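Local coordinates for capsular polysaccharide biosynthesis protein (PDB 4BQN) that binds coenzyme A and probably acts as an acetyltransferase in the biosynthesis of a capsular polysaccharide, at residues 22-33 against 218-228; 103-111 against 118-126. The protein carries 1 engineered substitution. All blocks are in the same frame, centred on the assembly; numbering follows the deposited sequence.

Contact 1: 22-33 against 218-228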
# COMPACT_ATOMS: atom_id res chain seq x y z
N MET A 22 -9.16 12.24 4.31
CA MET A 22 -10.35 11.53 4.74
C MET A 22 -10.84 12.06 6.09
O MET A 22 -12.02 12.35 6.23
CB MET A 22 -10.05 10.02 4.80
CG MET A 22 -11.27 9.15 5.02
SD MET A 22 -12.50 9.31 3.72
CE MET A 22 -11.78 8.31 2.42
N LEU A 23 -9.93 12.19 7.06
CA LEU A 23 -10.31 12.73 8.37
C LEU A 23 -10.93 14.12 8.29
O LEU A 23 -11.96 14.39 8.93
CB LEU A 23 -9.12 12.75 9.32
CG LEU A 23 -8.69 11.36 9.84
CD1 LEU A 23 -7.30 11.46 10.45
CD2 LEU A 23 -9.70 10.79 10.84
N ASN A 24 -10.35 14.99 7.47
CA ASN A 24 -10.85 16.35 7.31
C ASN A 24 -12.27 16.38 6.73
O ASN A 24 -12.98 17.36 6.91
CB ASN A 24 -9.92 17.16 6.41
CG ASN A 24 -8.65 17.58 7.12
OD1 ASN A 24 -8.49 17.41 8.34
ND2 ASN A 24 -7.72 18.16 6.36
N SER A 25 -12.67 15.31 6.06
CA SER A 25 -14.01 15.22 5.47
C SER A 25 -15.11 14.81 6.47
O SER A 25 -16.28 14.82 6.11
CB SER A 25 -14.02 14.28 4.25
OG SER A 25 -14.17 12.92 4.62
N CYS A 26 -14.72 14.47 7.70
CA CYS A 26 -15.67 14.17 8.77
C CYS A 26 -15.95 15.46 9.55
O CYS A 26 -15.04 16.01 10.17
CB CYS A 26 -15.10 13.11 9.70
SG CYS A 26 -16.13 12.83 11.16
N PRO A 27 -17.21 15.94 9.52
CA PRO A 27 -17.51 17.24 10.14
C PRO A 27 -17.18 17.29 11.64
O PRO A 27 -16.72 18.32 12.13
CB PRO A 27 -19.02 17.43 9.91
CG PRO A 27 -19.31 16.61 8.70
CD PRO A 27 -18.38 15.42 8.77
N THR A 28 -17.37 16.19 12.35
CA THR A 28 -17.10 16.17 13.79
C THR A 28 -15.59 16.28 14.05
O THR A 28 -15.16 17.01 14.95
CB THR A 28 -17.74 14.94 14.46
OG1 THR A 28 -19.15 15.00 14.26
CG2 THR A 28 -17.46 14.91 15.95
N PHE A 29 -14.79 15.57 13.25
CA PHE A 29 -13.34 15.68 13.35
C PHE A 29 -12.88 17.09 12.99
O PHE A 29 -12.08 17.70 13.71
CB PHE A 29 -12.65 14.65 12.45
CG PHE A 29 -11.15 14.68 12.55
CD1 PHE A 29 -10.48 13.92 13.51
CD2 PHE A 29 -10.42 15.48 11.69
CE1 PHE A 29 -9.10 13.96 13.60
CE2 PHE A 29 -9.05 15.52 11.78
CZ PHE A 29 -8.38 14.77 12.73
N ALA A 30 -13.39 17.61 11.87
CA ALA A 30 -12.97 18.93 11.37
C ALA A 30 -13.37 20.08 12.30
O ALA A 30 -12.74 21.13 12.28
CB ALA A 30 -13.50 19.16 9.96
N ARG A 31 -14.39 19.86 13.12
CA ARG A 31 -14.80 20.83 14.15
C ARG A 31 -13.67 21.04 15.16
O ARG A 31 -13.48 22.14 15.68
CB ARG A 31 -16.08 20.34 14.85
CG ARG A 31 -16.59 21.20 16.00
CD ARG A 31 -17.60 20.43 16.84
NE ARG A 31 -16.98 19.30 17.53
CZ ARG A 31 -17.61 18.21 17.95
NH1 ARG A 31 -18.92 18.08 17.77
NH2 ARG A 31 -16.92 17.24 18.54
N ASP A 32 -12.93 19.97 15.44
CA ASP A 32 -11.96 19.95 16.55
C ASP A 32 -10.50 20.09 16.14
O ASP A 32 -9.66 20.47 16.97
CB ASP A 32 -12.10 18.65 17.36
CG ASP A 32 -13.46 18.50 18.02
OD1 ASP A 32 -14.09 19.54 18.33
OD2 ASP A 32 -13.89 17.35 18.23
N TRP A 33 -10.19 19.77 14.88
CA TRP A 33 -8.80 19.60 14.46
C TRP A 33 -8.48 20.36 13.20
O TRP A 33 -9.27 20.35 12.24
CB TRP A 33 -8.51 18.12 14.21
CG TRP A 33 -8.65 17.27 15.42
CD1 TRP A 33 -9.75 16.54 15.80
CD2 TRP A 33 -7.65 17.06 16.43
NE1 TRP A 33 -9.49 15.88 16.98
CE2 TRP A 33 -8.22 16.20 17.40
CE3 TRP A 33 -6.34 17.53 16.61
CZ2 TRP A 33 -7.50 15.78 18.53
CZ3 TRP A 33 -5.63 17.11 17.73
CH2 TRP A 33 -6.22 16.25 18.69
N LEU A 218 -8.92 8.44 19.21
CA LEU A 218 -8.99 9.79 19.75
C LEU A 218 -10.14 10.02 20.73
O LEU A 218 -10.21 11.09 21.35
CB LEU A 218 -9.06 10.79 18.60
CG LEU A 218 -7.81 10.87 17.73
CD1 LEU A 218 -8.10 11.75 16.53
CD2 LEU A 218 -6.62 11.41 18.52
N GLY A 219 -11.03 9.04 20.88
CA GLY A 219 -12.12 9.14 21.84
C GLY A 219 -13.47 9.52 21.27
O GLY A 219 -14.41 9.72 22.03
N TYR A 220 -13.59 9.63 19.95
CA TYR A 220 -14.90 9.82 19.33
C TYR A 220 -15.72 8.55 19.43
O TYR A 220 -15.16 7.46 19.52
CB TYR A 220 -14.76 10.24 17.86
CG TYR A 220 -14.13 11.60 17.69
CD1 TYR A 220 -14.89 12.77 17.83
CD2 TYR A 220 -12.77 11.74 17.39
CE1 TYR A 220 -14.31 14.02 17.71
CE2 TYR A 220 -12.19 12.99 17.25
CZ TYR A 220 -12.96 14.12 17.41
OH TYR A 220 -12.39 15.36 17.26
N THR A 221 -17.05 8.68 19.42
CA THR A 221 -18.00 7.57 19.40
C THR A 221 -18.18 7.07 17.97
O THR A 221 -17.87 7.79 17.02
CB THR A 221 -19.40 8.02 19.90
OG1 THR A 221 -19.96 8.97 18.97
CG2 THR A 221 -19.32 8.65 21.28
N TYR A 222 -18.73 5.87 17.81
CA TYR A 222 -19.07 5.34 16.49
C TYR A 222 -19.99 6.29 15.73
O TYR A 222 -19.80 6.50 14.53
CB TYR A 222 -19.67 3.93 16.62
CG TYR A 222 -18.62 2.90 16.93
CD1 TYR A 222 -18.23 2.64 18.25
CD2 TYR A 222 -17.99 2.21 15.91
CE1 TYR A 222 -17.23 1.70 18.53
CE2 TYR A 222 -17.00 1.28 16.17
CZ TYR A 222 -16.62 1.03 17.47
OH TYR A 222 -15.64 0.10 17.69
N SER A 223 -20.94 6.89 16.45
CA SER A 223 -21.93 7.78 15.84
C SER A 223 -21.36 9.12 15.37
O SER A 223 -21.98 9.80 14.55
CB SER A 223 -23.11 8.00 16.79
OG SER A 223 -22.69 8.59 18.00
N ASP A 224 -20.17 9.49 15.87
CA ASP A 224 -19.48 10.71 15.44
C ASP A 224 -18.87 10.60 14.03
O ASP A 224 -18.51 11.61 13.42
CB ASP A 224 -18.32 11.05 16.40
CG ASP A 224 -18.79 11.56 17.75
OD1 ASP A 224 -19.83 12.25 17.83
OD2 ASP A 224 -18.07 11.30 18.74
N ILE A 225 -18.73 9.38 13.54
CA ILE A 225 -17.86 9.11 12.40
C ILE A 225 -18.64 9.07 11.09
O ILE A 225 -19.50 8.21 10.90
CB ILE A 225 -17.07 7.81 12.62
CG1 ILE A 225 -16.30 7.86 13.94
CG2 ILE A 225 -16.14 7.54 11.43
CD1 ILE A 225 -15.74 6.53 14.38
N SER A 226 -18.32 9.99 10.19
CA SER A 226 -18.93 10.03 8.86
C SER A 226 -17.96 10.70 7.92
O SER A 226 -17.29 11.64 8.29
CB SER A 226 -20.28 10.76 8.87
OG SER A 226 -20.11 12.14 9.12
N PHE A 227 -17.87 10.18 6.70
CA PHE A 227 -16.91 10.70 5.73
C PHE A 227 -17.58 11.06 4.42
O PHE A 227 -18.69 10.61 4.13
CB PHE A 227 -15.78 9.68 5.48
CG PHE A 227 -15.03 9.30 6.72
CD1 PHE A 227 -14.21 10.22 7.38
CD2 PHE A 227 -15.17 8.03 7.27
CE1 PHE A 227 -13.54 9.88 8.55
CE2 PHE A 227 -14.48 7.67 8.43
CZ PHE A 227 -13.66 8.60 9.07
N ASP A 228 -16.87 11.84 3.61
CA ASP A 228 -17.28 12.12 2.24
C ASP A 228 -17.11 10.83 1.44
O ASP A 228 -15.99 10.38 1.22
CB ASP A 228 -16.41 13.24 1.65
CG ASP A 228 -16.76 13.59 0.21
OD1 ASP A 228 -17.54 12.86 -0.45
OD2 ASP A 228 -16.23 14.61 -0.27
O HOH W 1 -19.38 13.64 11.68
O HOH W 2 -20.93 14.05 16.11
O HOH W 3 -19.94 15.29 18.65
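Tyr220 reaches across to Asp32 and Trp33 and places its hydroxyl between them. Asp32 and the phenol arrive from opposite directions with carboxylate and ring nearly coplanar, 14° apart, and Tyr220 OH donates to the anti lone pair of Asp32 OD2 at 2.7 Å. Arg31 holds the same carboxylate side-on: its NE bonds Asp32 OD1 from above the carboxylate plane, while NH2 meets OD2 on the syn side. The indole adds a weak, bent bond, Trp33 NE1 to Tyr220 OH, 3.0 Å. Lower on the phenol, Thr28 CG2 lies 3.7 Å from Tyr220 CE1. That methyl stands anti to the backbone N of Thr28 (chi1 -61° for OG1), which leaves OG1 for two waters; one bridges to Asp224 O, the other to Asp224 OD1. Leu218 CD1 touches the edge of the Phe29 ring at CE1, 3.8 Å away.

At the other end Phe227 crosses Met22 at about a right angle. In the Met22 conformer described here, one of two, CG sits over one face of the ring, 4.2 Å from its centroid, in a CH-pi contact; the chain, bent at chi2 and chi3, carries SD obliquely beside the ring as a Met-aromatic contact. Ser25 OG donates to Met22 O and accepts from Asp228 N at 3.1 Å, almost straight at 175°. Cys26, the N-cap of helix 27-32, accepts weakly at SG from Phe29 N and rests CB against Phe227 CE1; SG is only a distant, oblique neighbour of that ring. Met215 of helix 204-217 touches Cys26 and Tyr220.

Chemically, a Phe227 end, where one serine hydroxyl joins the two backbones, is set against a Tyr220 end where arginine and phenol together probably favour a charged Asp32. Ser226 O is buried against Cys26 with no hydrogen-bond donor in the model, only a CA-H...O contact from Cys26.

Contact 2: 103-111 against 118-126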
# COMPACT_ATOMS: atom_id res chain seq x y z
N TYR A 103 -4.85 -9.39 -3.72
CA TYR A 103 -5.56 -9.28 -5.01
C TYR A 103 -4.65 -9.52 -6.20
O TYR A 103 -5.10 -10.02 -7.24
CB TYR A 103 -6.19 -7.91 -5.17
CG TYR A 103 -7.20 -7.60 -4.10
CD1 TYR A 103 -8.46 -8.19 -4.10
CD2 TYR A 103 -6.91 -6.67 -3.10
CE1 TYR A 103 -9.39 -7.91 -3.10
CE2 TYR A 103 -7.83 -6.37 -2.10
CZ TYR A 103 -9.07 -6.97 -2.12
OH TYR A 103 -9.96 -6.65 -1.13
N HIS A 104 -3.39 -9.12 -6.06
CA HIS A 104 -2.45 -9.07 -7.19
C HIS A 104 -1.16 -9.74 -6.76
O HIS A 104 -0.13 -9.08 -6.58
CB HIS A 104 -2.20 -7.62 -7.65
CG HIS A 104 -3.38 -6.71 -7.48
ND1 HIS A 104 -3.42 -5.72 -6.52
CD2 HIS A 104 -4.57 -6.64 -8.14
CE1 HIS A 104 -4.58 -5.08 -6.60
NE2 HIS A 104 -5.29 -5.62 -7.58
N PRO A 105 -1.19 -11.07 -6.61
CA PRO A 105 -0.04 -11.72 -5.98
C PRO A 105 1.21 -11.72 -6.86
O PRO A 105 2.28 -12.07 -6.39
CB PRO A 105 -0.54 -13.15 -5.71
CG PRO A 105 -2.02 -13.08 -5.81
CD PRO A 105 -2.31 -11.99 -6.80
N THR A 106 1.06 -11.35 -8.14
CA THR A 106 2.20 -11.31 -9.05
C THR A 106 2.86 -9.93 -9.12
O THR A 106 3.83 -9.76 -9.86
CB THR A 106 1.78 -11.70 -10.48
OG1 THR A 106 0.88 -10.72 -10.99
CG2 THR A 106 1.11 -13.08 -10.51
N VAL A 107 2.34 -8.95 -8.38
CA VAL A 107 2.76 -7.55 -8.55
C VAL A 107 3.64 -7.11 -7.40
O VAL A 107 3.36 -7.39 -6.24
CB VAL A 107 1.53 -6.61 -8.69
CG1 VAL A 107 1.93 -5.14 -8.75
CG2 VAL A 107 0.69 -6.99 -9.91
N ASN A 108 4.70 -6.38 -7.71
CA ASN A 108 5.49 -5.71 -6.69
C ASN A 108 6.06 -4.42 -7.28
O ASN A 108 5.54 -3.91 -8.26
CB ASN A 108 6.54 -6.65 -6.09
CG ASN A 108 6.83 -6.32 -4.64
OD1 ASN A 108 7.46 -5.30 -4.35
ND2 ASN A 108 6.34 -7.14 -3.72
N SER A 109 7.12 -3.88 -6.68
CA SER A 109 7.76 -2.71 -7.23
C SER A 109 9.23 -3.05 -7.43
O SER A 109 9.77 -3.90 -6.71
CB SER A 109 7.58 -1.52 -6.31
OG SER A 109 6.20 -1.24 -6.16
N PRO A 110 9.87 -2.41 -8.42
CA PRO A 110 11.26 -2.72 -8.74
C PRO A 110 12.16 -2.57 -7.53
O PRO A 110 12.03 -1.59 -6.76
CB PRO A 110 11.64 -1.66 -9.78
CG PRO A 110 10.36 -1.23 -10.39
CD PRO A 110 9.29 -1.43 -9.36
N TYR A 111 13.05 -3.54 -7.35
CA TYR A 111 14.18 -3.42 -6.42
C TYR A 111 15.42 -3.72 -7.24
O TYR A 111 15.49 -4.73 -7.94
CB TYR A 111 14.07 -4.44 -5.27
CG TYR A 111 15.32 -4.48 -4.40
CD1 TYR A 111 16.42 -5.29 -4.72
CD2 TYR A 111 15.41 -3.68 -3.27
CE1 TYR A 111 17.56 -5.31 -3.92
CE2 TYR A 111 16.54 -3.69 -2.47
CZ TYR A 111 17.61 -4.51 -2.80
OH TYR A 111 18.74 -4.52 -2.01
N GLU A 118 5.17 3.86 -13.59
CA GLU A 118 3.89 3.59 -12.98
C GLU A 118 3.99 3.09 -11.54
O GLU A 118 2.97 2.95 -10.86
CB GLU A 118 3.09 2.63 -13.87
CG GLU A 118 2.83 3.23 -15.26
CD GLU A 118 2.45 2.22 -16.32
OE1 GLU A 118 2.52 0.99 -16.04
OE2 GLU A 118 2.08 2.66 -17.43
N GLY A 119 5.21 2.81 -11.08
CA GLY A 119 5.47 2.43 -9.69
C GLY A 119 5.34 0.94 -9.35
O GLY A 119 5.65 0.53 -8.23
N TYR A 120 4.84 0.15 -10.29
CA TYR A 120 4.58 -1.28 -10.07
C TYR A 120 4.99 -2.06 -11.29
O TYR A 120 4.93 -1.54 -12.42
CB TYR A 120 3.10 -1.54 -9.78
CG TYR A 120 2.58 -0.71 -8.65
CD1 TYR A 120 2.71 -1.13 -7.33
CD2 TYR A 120 2.00 0.54 -8.90
CE1 TYR A 120 2.25 -0.34 -6.29
CE2 TYR A 120 1.55 1.34 -7.86
CZ TYR A 120 1.68 0.89 -6.57
OH TYR A 120 1.21 1.69 -5.55
N VAL A 121 5.41 -3.30 -11.06
CA VAL A 121 5.73 -4.23 -12.13
C VAL A 121 5.20 -5.61 -11.79
O VAL A 121 4.87 -5.91 -10.63
CB VAL A 121 7.26 -4.32 -12.37
CG1 VAL A 121 7.83 -2.98 -12.84
CG2 VAL A 121 7.99 -4.81 -11.13
N ASP A 122 5.09 -6.45 -12.80
CA ASP A 122 4.64 -7.82 -12.58
C ASP A 122 5.87 -8.70 -12.36
O ASP A 122 6.63 -8.98 -13.30
CB ASP A 122 3.75 -8.30 -13.73
CG ASP A 122 3.05 -9.59 -13.41
OD1 ASP A 122 3.75 -10.59 -13.16
OD2 ASP A 122 1.80 -9.59 -13.35
N ALA A 123 6.09 -9.07 -11.11
CA ALA A 123 7.22 -9.89 -10.73
C ALA A 123 7.16 -11.30 -11.30
O ALA A 123 8.21 -11.92 -11.50
CB ALA A 123 7.37 -9.94 -9.22
N LEU A 124 5.97 -11.84 -11.55
CA LEU A 124 5.93 -13.16 -12.18
C LEU A 124 6.48 -13.08 -13.59
O LEU A 124 7.18 -13.98 -14.03
CB LEU A 124 4.51 -13.74 -12.15
CG LEU A 124 4.47 -15.23 -12.53
CD1 LEU A 124 5.26 -16.10 -11.56
CD2 LEU A 124 3.03 -15.69 -12.59
N ILE A 125 6.19 -11.99 -14.30
CA ILE A 125 6.80 -11.74 -15.61
C ILE A 125 8.33 -11.70 -15.50
O ILE A 125 9.02 -12.26 -16.34
CB ILE A 125 6.19 -10.51 -16.30
CG1 ILE A 125 4.79 -10.89 -16.77
CG2 ILE A 125 7.05 -10.02 -17.47
CD1 ILE A 125 4.02 -9.80 -17.47
N ALA A 126 8.85 -11.03 -14.47
CA ALA A 126 10.30 -11.05 -14.25
C ALA A 126 10.84 -12.49 -14.17
O ALA A 126 11.85 -12.81 -14.80
CB ALA A 126 10.69 -10.25 -13.01
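Asn108 and Val121 form the hydrogen-bonded pair of a two-stranded antiparallel ribbon, strands 107-108 and 121-122, which runs straight into helix 123-130. Asn108 N meets Val121 O at 3.0 Å, and Val121 N returns to Asn108 O. Val107 and Asp122 make the neighbouring non-hydrogen-bonded pair.

The side chains of Val107 and Asp122 share one face of the ribbon, those of Asn108 and Val121 the other. On the first, Val107 CG1 lies 3.9 Å from Tyr120 CB. Val121 leans the other way: its CG1 meets Pro110 CG at 3.9 Å, while CG2 approaches Pro110 CD. Helices 269-281 and 285-296 cover Val121 with Gln276, Phe280 and Phe291. The Tyr120 ring points its hydroxyl to Asn200, a coenzyme A-binding residue. Next to it Gly119, at positive phi, presents its carbonyl to Ser109; in one of the two serine conformers OG donates to Gly119 O, in the carbonyl plane, and lies obliquely against the Tyr120 ring near CD1.

Where the ribbon becomes helix, Asp122 is the N-cap. Its chi1 of -168° sets the carboxylate beside its own carbonyl carbon, where OD1 can accept from Ile125 N at 3.0 Å. The carbonyl oxygen of Thr106 faces the start of the helix, with weak bonds from Ala123 N and Leu124 N. Thr106 holds OG1 between its backbone N and carbonyl carbon (chi1 66°), which puts CG2 anti to the carbonyl carbon, against Leu124 CB and CD2. Asp122 OD2 is shared between two hydroxyls: it is bonded to Tyr242 OH, and it accepts from Thr106 OG1 at 2.8 Å, the threonine coming in 44° above the carboxylate plane.

How the contacts relate
The two contacts sit on opposite sides of the chain's centre, with their centres about 36 Å apart and their nearest atoms about 15 Å apart, and they share no touching residue. In sequence, contact 2 is a short-range pairing nested inside the long loop that contact 1 closes. Coenzyme A tells them apart: the Asn108 side chain of contact 2 comes within about 5 Å of the bound ligand and also of His99, whereas in contact 1 the Met22 side chain is about 14 Å from the ligand. Contact 1 joins the flank of the parallel sheet to what follows helix 204-217; in contact 2 the Tyr120 side chain lies about 3 Å from that of the CoA-binding Asn200.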